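Local coordinates for H subunit of photosynthetic reaction center complex (Rhodopseudomonas palustris, PDB 6Z5S), which forms the H subunit of the photosynthetic reaction centre, which has a membrane helix and a PRC-barrel domain and probably stabilises the complex, at residues V83-A88 and F96-N101; G110-R115 and I235-G240; A116-L121 and V227-E232; V148-V153 and I198-G203; A175-V180 and R188-V193. All coordinates share one frame; numbering follows the deposited sequence.

Contact 1: V83-A88 and F96-N101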
# COMPACT_ATOMS: atom_id res chain seq x y z
N VAL D 83 23.48 17.24 -29.12
CA VAL D 83 22.64 18.42 -29.13
C VAL D 83 23.53 19.65 -28.95
O VAL D 83 24.75 19.55 -28.89
CB VAL D 83 21.55 18.36 -28.04
CG1 VAL D 83 20.58 17.25 -28.33
CG2 VAL D 83 22.18 18.15 -26.69
N ALA D 84 22.89 20.81 -28.87
CA ALA D 84 23.60 22.09 -28.83
C ALA D 84 23.93 22.43 -27.38
O ALA D 84 23.30 23.28 -26.75
CB ALA D 84 22.76 23.18 -29.48
N LEU D 85 24.96 21.77 -26.87
CA LEU D 85 25.36 21.93 -25.48
C LEU D 85 26.88 21.87 -25.38
O LEU D 85 27.53 21.17 -26.15
CB LEU D 85 24.75 20.85 -24.59
CG LEU D 85 23.31 21.06 -24.13
CD1 LEU D 85 22.79 19.80 -23.52
CD2 LEU D 85 23.25 22.19 -23.14
N THR D 86 27.42 22.62 -24.43
CA THR D 86 28.85 22.55 -24.19
C THR D 86 29.14 22.45 -22.70
O THR D 86 28.49 23.11 -21.90
CB THR D 86 29.58 23.76 -24.79
OG1 THR D 86 30.99 23.60 -24.62
CG2 THR D 86 29.13 25.05 -24.15
N PRO D 87 30.09 21.61 -22.30
CA PRO D 87 30.35 21.43 -20.87
C PRO D 87 30.82 22.71 -20.21
O PRO D 87 31.73 23.38 -20.70
CB PRO D 87 31.42 20.34 -20.84
CG PRO D 87 31.98 20.29 -22.20
CD PRO D 87 30.89 20.70 -23.13
N ALA D 88 30.19 23.05 -19.09
CA ALA D 88 30.56 24.23 -18.33
C ALA D 88 31.89 24.07 -17.62
O ALA D 88 32.38 25.04 -17.04
CB ALA D 88 29.48 24.55 -17.30
N PHE D 96 26.04 21.23 -18.36
CA PHE D 96 26.22 21.75 -19.70
C PHE D 96 25.51 23.08 -19.85
O PHE D 96 24.57 23.39 -19.12
CB PHE D 96 25.71 20.77 -20.75
CG PHE D 96 26.47 19.50 -20.79
CD1 PHE D 96 26.10 18.44 -19.99
CD2 PHE D 96 27.55 19.35 -21.63
CE1 PHE D 96 26.80 17.26 -20.03
CE2 PHE D 96 28.25 18.18 -21.67
CZ PHE D 96 27.88 17.13 -20.86
N VAL D 97 26.00 23.88 -20.79
CA VAL D 97 25.47 25.21 -21.07
C VAL D 97 24.94 25.19 -22.49
O VAL D 97 25.63 24.70 -23.39
CB VAL D 97 26.53 26.31 -20.90
CG1 VAL D 97 25.95 27.65 -21.24
CG2 VAL D 97 27.07 26.30 -19.49
N PRO D 98 23.73 25.68 -22.75
CA PRO D 98 23.21 25.73 -24.12
C PRO D 98 23.98 26.74 -24.95
O PRO D 98 24.07 27.92 -24.60
CB PRO D 98 21.75 26.14 -23.94
CG PRO D 98 21.70 26.79 -22.61
CD PRO D 98 22.72 26.11 -21.77
N THR D 99 24.56 26.27 -26.06
CA THR D 99 25.34 27.15 -26.91
C THR D 99 24.44 28.14 -27.65
O THR D 99 24.80 29.31 -27.81
CB THR D 99 26.15 26.33 -27.91
OG1 THR D 99 25.26 25.74 -28.86
CG2 THR D 99 26.92 25.24 -27.20
N GLY D 100 23.28 27.69 -28.10
CA GLY D 100 22.38 28.55 -28.84
C GLY D 100 21.14 28.96 -28.08
O GLY D 100 21.22 29.35 -26.92
N ASN D 101 19.98 28.89 -28.74
CA ASN D 101 18.72 29.24 -28.12
C ASN D 101 18.07 27.98 -27.59
O ASN D 101 17.63 27.14 -28.39
CB ASN D 101 17.80 29.93 -29.11
CG ASN D 101 16.41 30.13 -28.57
OD1 ASN D 101 16.23 30.50 -27.41
ND2 ASN D 101 15.41 29.89 -29.40
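T86 and V97 are joined by two backbone hydrogen bonds. T86 N donates to V97 O at 2.9 Å, and V97 N returns a bond to T86 O at 2.8 Å. A third bond, from T99 N to A84 O, is weak at 3.3 Å. The CA-H groups of P98, L85 and F96 also point at carbonyl oxygens across the gap. The pattern is a short antiparallel beta hairpin of strands 85-87 and 96-98. P87 and P98 each sit in a non-hydrogen-bonded pair, where the missing proline N-H costs no bond between the strands. Apolar contacts fill in around this frame. The L85 side chain crosses that of F96 at about a right angle, with L85 CD2 3.7 Å from F96 CB. The F96 ring instead reaches P87, its CD2 lying 3.9 Å from P87 CD. On the face that carries T86 and V97, T86 CG2 meets T99 CG2, from the loop after the strand, at 3.8 Å. A88 CB touches V97 CG2 at 3.7 Å. V107 lies against L85 and P98. A chain of another protein makes backbone hydrogen bonds with F96 and packs a basic side chain on V97.

Contact 2: G110-R115 and I235-G240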
# COMPACT_ATOMS: atom_id res chain seq x y z
N GLY D 110 13.78 22.19 -21.90
CA GLY D 110 13.17 22.26 -23.21
C GLY D 110 13.50 21.11 -24.13
O GLY D 110 13.23 21.21 -25.33
N SER D 111 14.05 20.02 -23.61
CA SER D 111 14.42 18.90 -24.44
C SER D 111 13.20 18.08 -24.84
O SER D 111 12.19 18.06 -24.14
CB SER D 111 15.42 18.01 -23.70
OG SER D 111 16.43 18.78 -23.11
N TYR D 112 13.32 17.40 -25.97
CA TYR D 112 12.29 16.47 -26.42
C TYR D 112 12.97 15.22 -26.93
O TYR D 112 14.19 15.17 -27.13
CB TYR D 112 11.40 17.09 -27.50
CG TYR D 112 12.16 17.62 -28.69
CD1 TYR D 112 12.64 18.92 -28.70
CD2 TYR D 112 12.38 16.84 -29.80
CE1 TYR D 112 13.32 19.41 -29.77
CE2 TYR D 112 13.07 17.33 -30.89
CZ TYR D 112 13.53 18.61 -30.87
OH TYR D 112 14.22 19.11 -31.94
N ALA D 113 12.18 14.18 -27.13
CA ALA D 113 12.67 12.93 -27.69
C ALA D 113 12.32 12.86 -29.17
O ALA D 113 11.30 13.40 -29.61
CB ALA D 113 12.07 11.73 -26.96
N GLN D 114 13.17 12.19 -29.93
CA GLN D 114 12.93 12.00 -31.36
C GLN D 114 11.88 10.90 -31.53
O GLN D 114 12.16 9.78 -31.98
CB GLN D 114 14.22 11.67 -32.08
CG GLN D 114 14.16 11.96 -33.56
CD GLN D 114 14.03 13.43 -33.84
OE1 GLN D 114 14.75 14.25 -33.27
NE2 GLN D 114 13.11 13.79 -34.72
N ARG D 115 10.65 11.24 -31.17
CA ARG D 115 9.55 10.31 -31.30
C ARG D 115 9.18 10.13 -32.77
O ARG D 115 9.64 10.86 -33.65
CB ARG D 115 8.33 10.80 -30.53
CG ARG D 115 8.57 11.01 -29.06
CD ARG D 115 7.26 11.23 -28.33
NE ARG D 115 6.67 9.99 -27.88
CZ ARG D 115 5.50 9.91 -27.25
NH1 ARG D 115 4.80 11.00 -27.00
NH2 ARG D 115 5.04 8.73 -26.88
N ILE D 235 6.18 20.62 -28.85
CA ILE D 235 5.38 21.70 -28.28
C ILE D 235 5.51 21.72 -26.77
O ILE D 235 5.79 22.77 -26.17
CB ILE D 235 3.91 21.55 -28.72
CG1 ILE D 235 3.79 21.83 -30.22
CG2 ILE D 235 3.03 22.49 -27.95
CD1 ILE D 235 2.58 21.21 -30.85
N CYS D 236 5.31 20.57 -26.12
CA CYS D 236 5.47 20.54 -24.67
C CYS D 236 6.88 20.92 -24.25
O CYS D 236 7.07 21.52 -23.19
CB CYS D 236 5.10 19.17 -24.11
SG CYS D 236 3.54 18.51 -24.72
N ALA D 237 7.88 20.64 -25.08
CA ALA D 237 9.25 20.99 -24.75
C ALA D 237 9.50 22.48 -24.94
O ALA D 237 10.22 23.09 -24.14
CB ALA D 237 10.21 20.18 -25.61
N TYR D 238 8.93 23.08 -25.98
CA TYR D 238 9.02 24.52 -26.13
C TYR D 238 8.42 25.22 -24.93
O TYR D 238 8.95 26.24 -24.47
CB TYR D 238 8.32 24.97 -27.41
CG TYR D 238 8.47 26.44 -27.68
CD1 TYR D 238 9.54 26.92 -28.40
CD2 TYR D 238 7.54 27.34 -27.20
CE1 TYR D 238 9.68 28.26 -28.65
CE2 TYR D 238 7.67 28.68 -27.44
CZ TYR D 238 8.74 29.14 -28.16
OH TYR D 238 8.87 30.48 -28.41
N TYR D 239 7.33 24.69 -24.40
CA TYR D 239 6.74 25.33 -23.23
C TYR D 239 7.51 25.03 -21.95
O TYR D 239 7.58 25.88 -21.07
CB TYR D 239 5.28 24.93 -23.09
CG TYR D 239 4.40 25.65 -24.06
CD1 TYR D 239 3.95 26.93 -23.80
CD2 TYR D 239 4.04 25.07 -25.26
CE1 TYR D 239 3.15 27.60 -24.70
CE2 TYR D 239 3.24 25.72 -26.16
CZ TYR D 239 2.80 26.99 -25.87
OH TYR D 239 2.01 27.63 -26.78
N GLY D 240 8.09 23.84 -21.84
CA GLY D 240 8.90 23.53 -20.68
C GLY D 240 10.20 24.30 -20.63
O GLY D 240 10.74 24.51 -19.54
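A237 carries most of the contact between 235-240 and the loop 110-115. The contact is loop-on-helix packing in a buried part of the assembled complex. Segment 235-240 is wholly helical, with regular bonds from Y239 N to I235 O and from G240 N to C236 O. C236, one place before A237, packs on an aromatic side chain of the chain of another protein. A237 follows with its methyl directed at the loop. A237 CB lies 3.2 Å from G110 O and 3.3 Å from S111 O, so it is close to two successive carbonyl oxygens. Y112 CB is 3.8 Å from the same A237 CB. The methyl is at the edge of the Y112 ring, near its plane, with Y112 CD1 4.1 Å from A237 CB. The ring also makes a cation-pi contact with R80. The carbonyl of A237 is used too: G110 CA approaches A237 O at 3.2 Å in a CA-H...O contact. Y238 points away from the loop; its ring meets F103 edge-to-face and its OH bonds to Q214 O. G240 comes back to the loop with backbone alone, G240 C lying 4.3 Å from G110 N.

Contact 3: A116-L121 and V227-E232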
# COMPACT_ATOMS: atom_id res chain seq x y z
N ALA D 116 8.35 9.12 -33.03
CA ALA D 116 7.89 8.88 -34.39
C ALA D 116 7.04 10.05 -34.86
O ALA D 116 6.19 10.56 -34.13
CB ALA D 116 7.08 7.59 -34.45
N ASP D 117 7.28 10.49 -36.10
CA ASP D 117 6.54 11.61 -36.66
C ASP D 117 5.24 11.10 -37.27
O ASP D 117 5.01 11.14 -38.48
CB ASP D 117 7.39 12.37 -37.66
CG ASP D 117 6.95 13.81 -37.81
OD1 ASP D 117 7.70 14.61 -38.42
OD2 ASP D 117 5.86 14.15 -37.33
N VAL D 118 4.37 10.61 -36.39
CA VAL D 118 3.08 10.05 -36.77
C VAL D 118 2.18 10.14 -35.55
O VAL D 118 2.65 10.00 -34.42
CB VAL D 118 3.24 8.60 -37.28
CG1 VAL D 118 3.59 7.66 -36.14
CG2 VAL D 118 1.99 8.14 -37.99
N PRO D 119 0.89 10.41 -35.72
CA PRO D 119 0.00 10.52 -34.56
C PRO D 119 -0.29 9.16 -33.94
O PRO D 119 -0.04 8.11 -34.53
CB PRO D 119 -1.27 11.14 -35.15
CG PRO D 119 -1.21 10.83 -36.59
CD PRO D 119 0.23 10.88 -36.95
N GLU D 120 -0.82 9.21 -32.73
CA GLU D 120 -1.31 8.00 -32.07
C GLU D 120 -2.66 7.62 -32.65
O GLU D 120 -3.56 8.45 -32.76
CB GLU D 120 -1.45 8.22 -30.56
CG GLU D 120 -0.22 8.78 -29.90
CD GLU D 120 -0.33 8.74 -28.39
OE1 GLU D 120 -1.01 7.83 -27.86
OE2 GLU D 120 0.25 9.62 -27.72
N LEU D 121 -2.80 6.35 -33.02
CA LEU D 121 -3.99 5.90 -33.73
C LEU D 121 -5.04 5.27 -32.83
O LEU D 121 -6.14 4.98 -33.30
CB LEU D 121 -3.60 4.90 -34.82
CG LEU D 121 -2.60 5.46 -35.83
CD1 LEU D 121 -2.45 4.52 -37.00
CD2 LEU D 121 -3.03 6.84 -36.29
N VAL D 227 -1.99 15.81 -34.96
CA VAL D 227 -0.68 16.15 -34.43
C VAL D 227 0.07 14.86 -34.16
O VAL D 227 -0.49 13.90 -33.62
CB VAL D 227 -0.80 17.02 -33.17
CG1 VAL D 227 -1.58 16.31 -32.08
CG2 VAL D 227 0.58 17.42 -32.66
N SER D 228 1.34 14.82 -34.56
CA SER D 228 2.16 13.64 -34.38
C SER D 228 2.82 13.65 -33.00
O SER D 228 2.87 14.67 -32.32
CB SER D 228 3.23 13.57 -35.47
OG SER D 228 4.28 14.48 -35.20
N LYS D 229 3.32 12.48 -32.60
CA LYS D 229 4.01 12.38 -31.32
C LYS D 229 5.23 13.29 -31.28
O LYS D 229 5.53 13.89 -30.23
CB LYS D 229 4.42 10.93 -31.07
CG LYS D 229 3.29 10.05 -30.59
CD LYS D 229 3.70 8.59 -30.56
CE LYS D 229 3.51 7.94 -31.91
NZ LYS D 229 3.90 6.51 -31.88
N LEU D 230 5.92 13.42 -32.40
CA LEU D 230 7.10 14.28 -32.45
C LEU D 230 6.72 15.73 -32.21
O LEU D 230 7.37 16.44 -31.43
CB LEU D 230 7.80 14.13 -33.79
CG LEU D 230 9.13 14.86 -33.91
CD1 LEU D 230 10.05 14.44 -32.79
CD2 LEU D 230 9.76 14.58 -35.25
N GLU D 231 5.66 16.20 -32.85
CA GLU D 231 5.20 17.56 -32.62
C GLU D 231 4.69 17.74 -31.21
O GLU D 231 4.83 18.82 -30.63
CB GLU D 231 4.12 17.93 -33.63
CG GLU D 231 4.58 17.83 -35.07
CD GLU D 231 3.49 17.36 -36.00
OE1 GLU D 231 2.46 16.85 -35.51
OE2 GLU D 231 3.66 17.49 -37.23
N GLU D 232 4.09 16.70 -30.63
CA GLU D 232 3.66 16.77 -29.24
C GLU D 232 4.84 17.03 -28.31
O GLU D 232 4.80 17.94 -27.48
CB GLU D 232 2.94 15.48 -28.85
CG GLU D 232 1.50 15.41 -29.29
CD GLU D 232 0.79 14.20 -28.72
OE1 GLU D 232 0.59 13.22 -29.47
OE2 GLU D 232 0.43 14.23 -27.53
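S228 OG is gripped from two sides of the contact. It donates to D117 OD2 at 2.7 Å and accepts from E231 N at 3.2 Å. The carboxylate oxygen of D117 is met on its anti side, 27° out of plane. D117 CG is anti to the backbone N (chi1 -155°), which carries the carboxylate toward the helix start. S228 is the N-cap of helix 229-245, and its own N-H bonds to E231 OE1. The two residues thus form a capping box. An alanine here would probably leave D117 OD2 without its donor and E231 N without its side-chain acceptor. The loop supplies further acceptors to this first turn. K229 N donates almost straight to V118 O at 3.1 Å, although it stands above the carbonyl plane. L230 N makes a weak bond to A116 O at 3.4 Å. Side-chain packing flanks these bonds. E120 and K229 cross at about a right angle, E120 CG lying 3.8 Å from K229 CG. The L230 CD2 methyl is set against the D117 carboxylate. Acidic groups crowd here as well, with E120 OE2 4.0 Å from E232 OE1. Outside the two segments, basic side chains of another protein's chain form salt bridges with E120 and E232. Those basic partners are likely to offset the repulsion between the two glutamates, so the charge balance of this helix start probably depends on the assembly.

Contact 4: V148-V153 and I198-G203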
# COMPACT_ATOMS: atom_id res chain seq x y z
N VAL D 148 -12.64 28.82 -25.89
CA VAL D 148 -12.60 29.40 -27.23
C VAL D 148 -13.04 30.86 -27.17
O VAL D 148 -13.97 31.22 -26.44
CB VAL D 148 -13.45 28.59 -28.21
CG1 VAL D 148 -14.93 28.74 -27.90
CG2 VAL D 148 -13.16 29.01 -29.63
N GLY D 149 -12.36 31.70 -27.93
CA GLY D 149 -12.65 33.11 -27.94
C GLY D 149 -11.74 33.90 -27.02
O GLY D 149 -11.31 35.00 -27.38
N MET D 150 -11.46 33.35 -25.84
CA MET D 150 -10.58 34.03 -24.91
C MET D 150 -9.23 34.27 -25.56
O MET D 150 -8.63 33.33 -26.10
CB MET D 150 -10.39 33.21 -23.64
CG MET D 150 -11.65 32.89 -22.86
SD MET D 150 -11.21 32.14 -21.29
CE MET D 150 -12.80 31.62 -20.67
N PRO D 151 -8.72 35.50 -25.55
CA PRO D 151 -7.36 35.74 -26.07
C PRO D 151 -6.32 35.34 -25.04
O PRO D 151 -6.37 35.75 -23.88
CB PRO D 151 -7.34 37.24 -26.35
CG PRO D 151 -8.42 37.81 -25.53
CD PRO D 151 -9.44 36.75 -25.28
N VAL D 152 -5.37 34.53 -25.47
CA VAL D 152 -4.33 34.02 -24.59
C VAL D 152 -3.24 35.07 -24.42
O VAL D 152 -2.83 35.73 -25.39
CB VAL D 152 -3.75 32.70 -25.14
CG1 VAL D 152 -3.18 32.93 -26.52
CG2 VAL D 152 -2.69 32.15 -24.21
N VAL D 153 -2.76 35.20 -23.19
CA VAL D 153 -1.81 36.23 -22.79
C VAL D 153 -0.54 35.56 -22.29
O VAL D 153 -0.57 34.48 -21.70
CB VAL D 153 -2.43 37.15 -21.72
CG1 VAL D 153 -2.58 36.42 -20.40
CG2 VAL D 153 -1.61 38.40 -21.53
N ILE D 198 -6.65 27.95 -17.74
CA ILE D 198 -7.94 28.23 -18.38
C ILE D 198 -8.97 28.29 -17.25
O ILE D 198 -9.69 27.34 -16.95
CB ILE D 198 -8.29 27.22 -19.47
CG1 ILE D 198 -9.63 27.58 -20.10
CG2 ILE D 198 -8.23 25.78 -18.96
CD1 ILE D 198 -9.65 28.97 -20.67
N ASN D 199 -9.03 29.45 -16.62
CA ASN D 199 -10.01 29.72 -15.58
C ASN D 199 -10.71 31.04 -15.78
O ASN D 199 -11.68 31.32 -15.07
CB ASN D 199 -9.34 29.73 -14.20
CG ASN D 199 -8.29 30.81 -14.08
OD1 ASN D 199 -7.32 30.83 -14.84
ND2 ASN D 199 -8.47 31.71 -13.13
N ASP D 200 -10.27 31.86 -16.73
CA ASP D 200 -10.73 33.23 -16.88
C ASP D 200 -10.48 33.96 -15.57
O ASP D 200 -11.44 34.29 -14.85
CB ASP D 200 -12.21 33.27 -17.28
CG ASP D 200 -12.74 34.67 -17.51
OD1 ASP D 200 -12.05 35.64 -17.16
OD2 ASP D 200 -13.86 34.80 -18.03
N PRO D 201 -9.21 34.21 -15.19
CA PRO D 201 -8.97 35.03 -14.00
C PRO D 201 -9.66 36.37 -14.12
O PRO D 201 -10.53 36.72 -13.32
CB PRO D 201 -7.44 35.18 -13.97
CG PRO D 201 -6.93 34.05 -14.78
CD PRO D 201 -7.96 33.82 -15.85
N PHE D 202 -9.29 37.11 -15.16
CA PHE D 202 -9.93 38.38 -15.46
C PHE D 202 -10.88 38.28 -16.65
O PHE D 202 -12.09 38.42 -16.49
CB PHE D 202 -8.84 39.43 -15.70
CG PHE D 202 -7.59 38.88 -16.34
CD1 PHE D 202 -6.61 38.29 -15.56
CD2 PHE D 202 -7.41 38.92 -17.71
CE1 PHE D 202 -5.47 37.78 -16.13
CE2 PHE D 202 -6.27 38.40 -18.28
CZ PHE D 202 -5.30 37.83 -17.49
N GLY D 203 -10.34 38.01 -17.83
CA GLY D 203 -11.16 37.79 -19.01
C GLY D 203 -10.63 36.72 -19.93
O GLY D 203 -11.28 36.36 -20.91
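The F202 ring meets V153 at its edge. V153 CG1 lies near the ring plane, 4.2 Å from F202 CZ. D200 also carries a flat group, its carboxylate, but meets the opposite segment through CB. The rest of the contact is carried by M150, whose side chain reaches across to the loop 198-203. M150 CG is anti to the carbonyl carbon, and beyond it the chain is extended, with chi2 -172° and chi3 -171°. The thioether therefore lies well out from the backbone. M150 SD is 3.6 Å from I198 CD1, and the two side chains cross at about a right angle. I198 CG1 is anti to the backbone N (chi1 -179°), and it carries the CD1 that meets this sulphur. M150 CE goes further, to 3.8 Å from D200 CB, again at about a right angle. Nearer its base, M150 CG lies 4.0 Å from the carbonyl G203 O. Both segments belong to the PRC-barrel domain. The short, weakly bonded strand at about 152-153 runs parallel to strand 205-206, so loop 198-203 comes shortly before the strand that pairs with the end of 148-153. V153 makes backbone bonds with V205 and V207. An alanine in place of M150 would probably open a gap beside I198 CD1 and D200 CB, since SD and CE are the atoms that touch them. I198 also packs on P147 and V205, and on an apolar side chain of the chain of another protein.

Contact 5: A175-V180 and R188-V193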
# COMPACT_ATOMS: atom_id res chain seq x y z
N ALA D 175 -9.53 17.33 -22.74
CA ALA D 175 -8.94 18.39 -23.54
C ALA D 175 -7.43 18.37 -23.36
O ALA D 175 -6.93 18.47 -22.24
CB ALA D 175 -9.51 19.74 -23.15
N ARG D 176 -6.69 18.23 -24.46
CA ARG D 176 -5.24 18.17 -24.40
C ARG D 176 -4.57 19.46 -24.86
O ARG D 176 -3.60 19.90 -24.24
CB ARG D 176 -4.71 17.01 -25.24
CG ARG D 176 -5.27 15.64 -24.88
CD ARG D 176 -5.36 15.43 -23.38
NE ARG D 176 -4.09 14.98 -22.81
CZ ARG D 176 -3.78 13.71 -22.57
NH1 ARG D 176 -4.64 12.74 -22.87
NH2 ARG D 176 -2.61 13.40 -22.04
N TYR D 177 -5.05 20.08 -25.93
CA TYR D 177 -4.41 21.27 -26.47
C TYR D 177 -5.44 22.33 -26.79
O TYR D 177 -6.58 22.03 -27.13
CB TYR D 177 -3.60 20.95 -27.73
CG TYR D 177 -2.51 19.94 -27.50
CD1 TYR D 177 -1.26 20.33 -27.06
CD2 TYR D 177 -2.74 18.59 -27.70
CE1 TYR D 177 -0.27 19.42 -26.84
CE2 TYR D 177 -1.75 17.67 -27.49
CZ TYR D 177 -0.52 18.09 -27.05
OH TYR D 177 0.47 17.16 -26.83
N LEU D 178 -5.02 23.58 -26.67
CA LEU D 178 -5.76 24.73 -27.17
C LEU D 178 -5.06 25.24 -28.42
O LEU D 178 -3.86 25.50 -28.40
CB LEU D 178 -5.83 25.85 -26.14
CG LEU D 178 -6.28 25.51 -24.73
CD1 LEU D 178 -6.24 26.75 -23.87
CD2 LEU D 178 -7.67 24.91 -24.75
N GLU D 179 -5.81 25.36 -29.51
CA GLU D 179 -5.28 26.00 -30.69
C GLU D 179 -5.29 27.50 -30.47
O GLU D 179 -6.25 28.05 -29.92
CB GLU D 179 -6.10 25.64 -31.93
CG GLU D 179 -5.31 25.69 -33.21
CD GLU D 179 -5.96 24.90 -34.32
OE1 GLU D 179 -7.16 24.59 -34.20
OE2 GLU D 179 -5.27 24.58 -35.31
N VAL D 180 -4.23 28.17 -30.89
CA VAL D 180 -4.07 29.60 -30.68
C VAL D 180 -3.74 30.25 -32.00
O VAL D 180 -2.69 29.96 -32.59
CB VAL D 180 -2.99 29.92 -29.64
CG1 VAL D 180 -2.78 31.40 -29.57
CG2 VAL D 180 -3.38 29.37 -28.29
N ARG D 188 -1.43 29.31 -36.50
CA ARG D 188 -2.05 28.59 -35.41
C ARG D 188 -1.02 27.68 -34.75
O ARG D 188 -0.35 26.90 -35.43
CB ARG D 188 -3.24 27.77 -35.92
CG ARG D 188 -4.31 28.61 -36.55
CD ARG D 188 -5.48 27.76 -37.01
NE ARG D 188 -6.68 28.57 -37.19
CZ ARG D 188 -7.87 28.07 -37.50
NH1 ARG D 188 -8.03 26.77 -37.67
NH2 ARG D 188 -8.91 28.88 -37.64
N VAL D 189 -0.89 27.81 -33.43
CA VAL D 189 0.05 27.01 -32.66
C VAL D 189 -0.69 26.33 -31.52
O VAL D 189 -1.69 26.84 -31.01
CB VAL D 189 1.21 27.86 -32.13
CG1 VAL D 189 2.06 28.35 -33.27
CG2 VAL D 189 0.68 29.02 -31.32
N LEU D 190 -0.19 25.18 -31.11
CA LEU D 190 -0.83 24.43 -30.04
C LEU D 190 -0.30 24.89 -28.69
O LEU D 190 0.84 25.33 -28.57
CB LEU D 190 -0.61 22.94 -30.22
CG LEU D 190 -1.46 22.30 -31.31
CD1 LEU D 190 -1.15 20.83 -31.43
CD2 LEU D 190 -2.93 22.52 -31.03
N LEU D 191 -1.14 24.77 -27.68
CA LEU D 191 -0.78 25.11 -26.30
C LEU D 191 -1.26 23.99 -25.40
O LEU D 191 -2.49 23.76 -25.31
CB LEU D 191 -1.40 26.44 -25.90
CG LEU D 191 -1.53 26.73 -24.41
CD1 LEU D 191 -0.18 26.77 -23.76
CD2 LEU D 191 -2.27 28.02 -24.21
N PRO D 192 -0.37 23.25 -24.75
CA PRO D 192 -0.81 22.16 -23.88
C PRO D 192 -1.64 22.70 -22.73
O PRO D 192 -1.30 23.72 -22.12
CB PRO D 192 0.50 21.54 -23.39
CG PRO D 192 1.52 21.98 -24.37
CD PRO D 192 1.09 23.33 -24.82
N VAL D 193 -2.75 22.01 -22.45
CA VAL D 193 -3.64 22.46 -21.38
C VAL D 193 -2.93 22.57 -20.03
O VAL D 193 -3.13 23.58 -19.34
CB VAL D 193 -4.88 21.54 -21.31
CG1 VAL D 193 -5.70 21.85 -20.08
CG2 VAL D 193 -5.72 21.70 -22.56
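L178 and L191 lie side by side and point the same way, with L178 CD1 4.2 Å from L191 CD2. On the same face V180 CG2 is 4.3 Å from L191 CB, and V180 CB is 4.1 Å from V189 CG2. Y177, L190 and P192 lie on the other face, with E179. L190 CD2 is 3.7 Å from Y177 CB, while L190 CD1 lies over one face of the ring, offset toward its rim. The ring crosses P192 obliquely, with Y177 CE1 4.0 Å from P192 CG. Five backbone hydrogen bonds join the two segments in an antiparallel beta hairpin of the PRC-barrel domain. L178 with L191 and V180 with V189 form hydrogen-bonded pairs, and V193 N, just past the strand, donates to R176 O at 2.9 Å. At the polar edge the side chain of E179 meets R188, and E179 OE2 is 3.6 Å from R188 CD. Their opposite charges may attract, but they form no salt bridge: E179 OE1 is 4.2 Å from R188 NH1 and well out of the guanidinium plane. E179 OE1 has its salt bridge with R133. Strand 188-192 is outermost within this chain, and on the far side of 174-182 R176 and Y177 form a classic beta bulge opposite W167. Helix 229-245 covers L190 and P192 with I235, and its E232 OE2 bonds to Y177 OH. V152 packs against V180 and L191.

Contact 1 comes first along the chain and is complete before the others open. Its centre is 16 Å from that of contact 2, and their nearest atoms are about 6 Å apart without touching. The other four are nested: contact 2 encloses contact 3, which encloses contact 4, which encloses contact 5. Contacts 2 and 3 share helix 229-245, their centres 13 Å apart, and touch through L230. Contacts 4 and 5 lie within the PRC-barrel range, also 13 Å apart, and meet at V152. Contact 5 touches both helix contacts, through Y239 and E232. The C-terminal helix thus packs between the barrel sheet and the loop segments 110-115 and 116-121, uniting distant parts of the sequence.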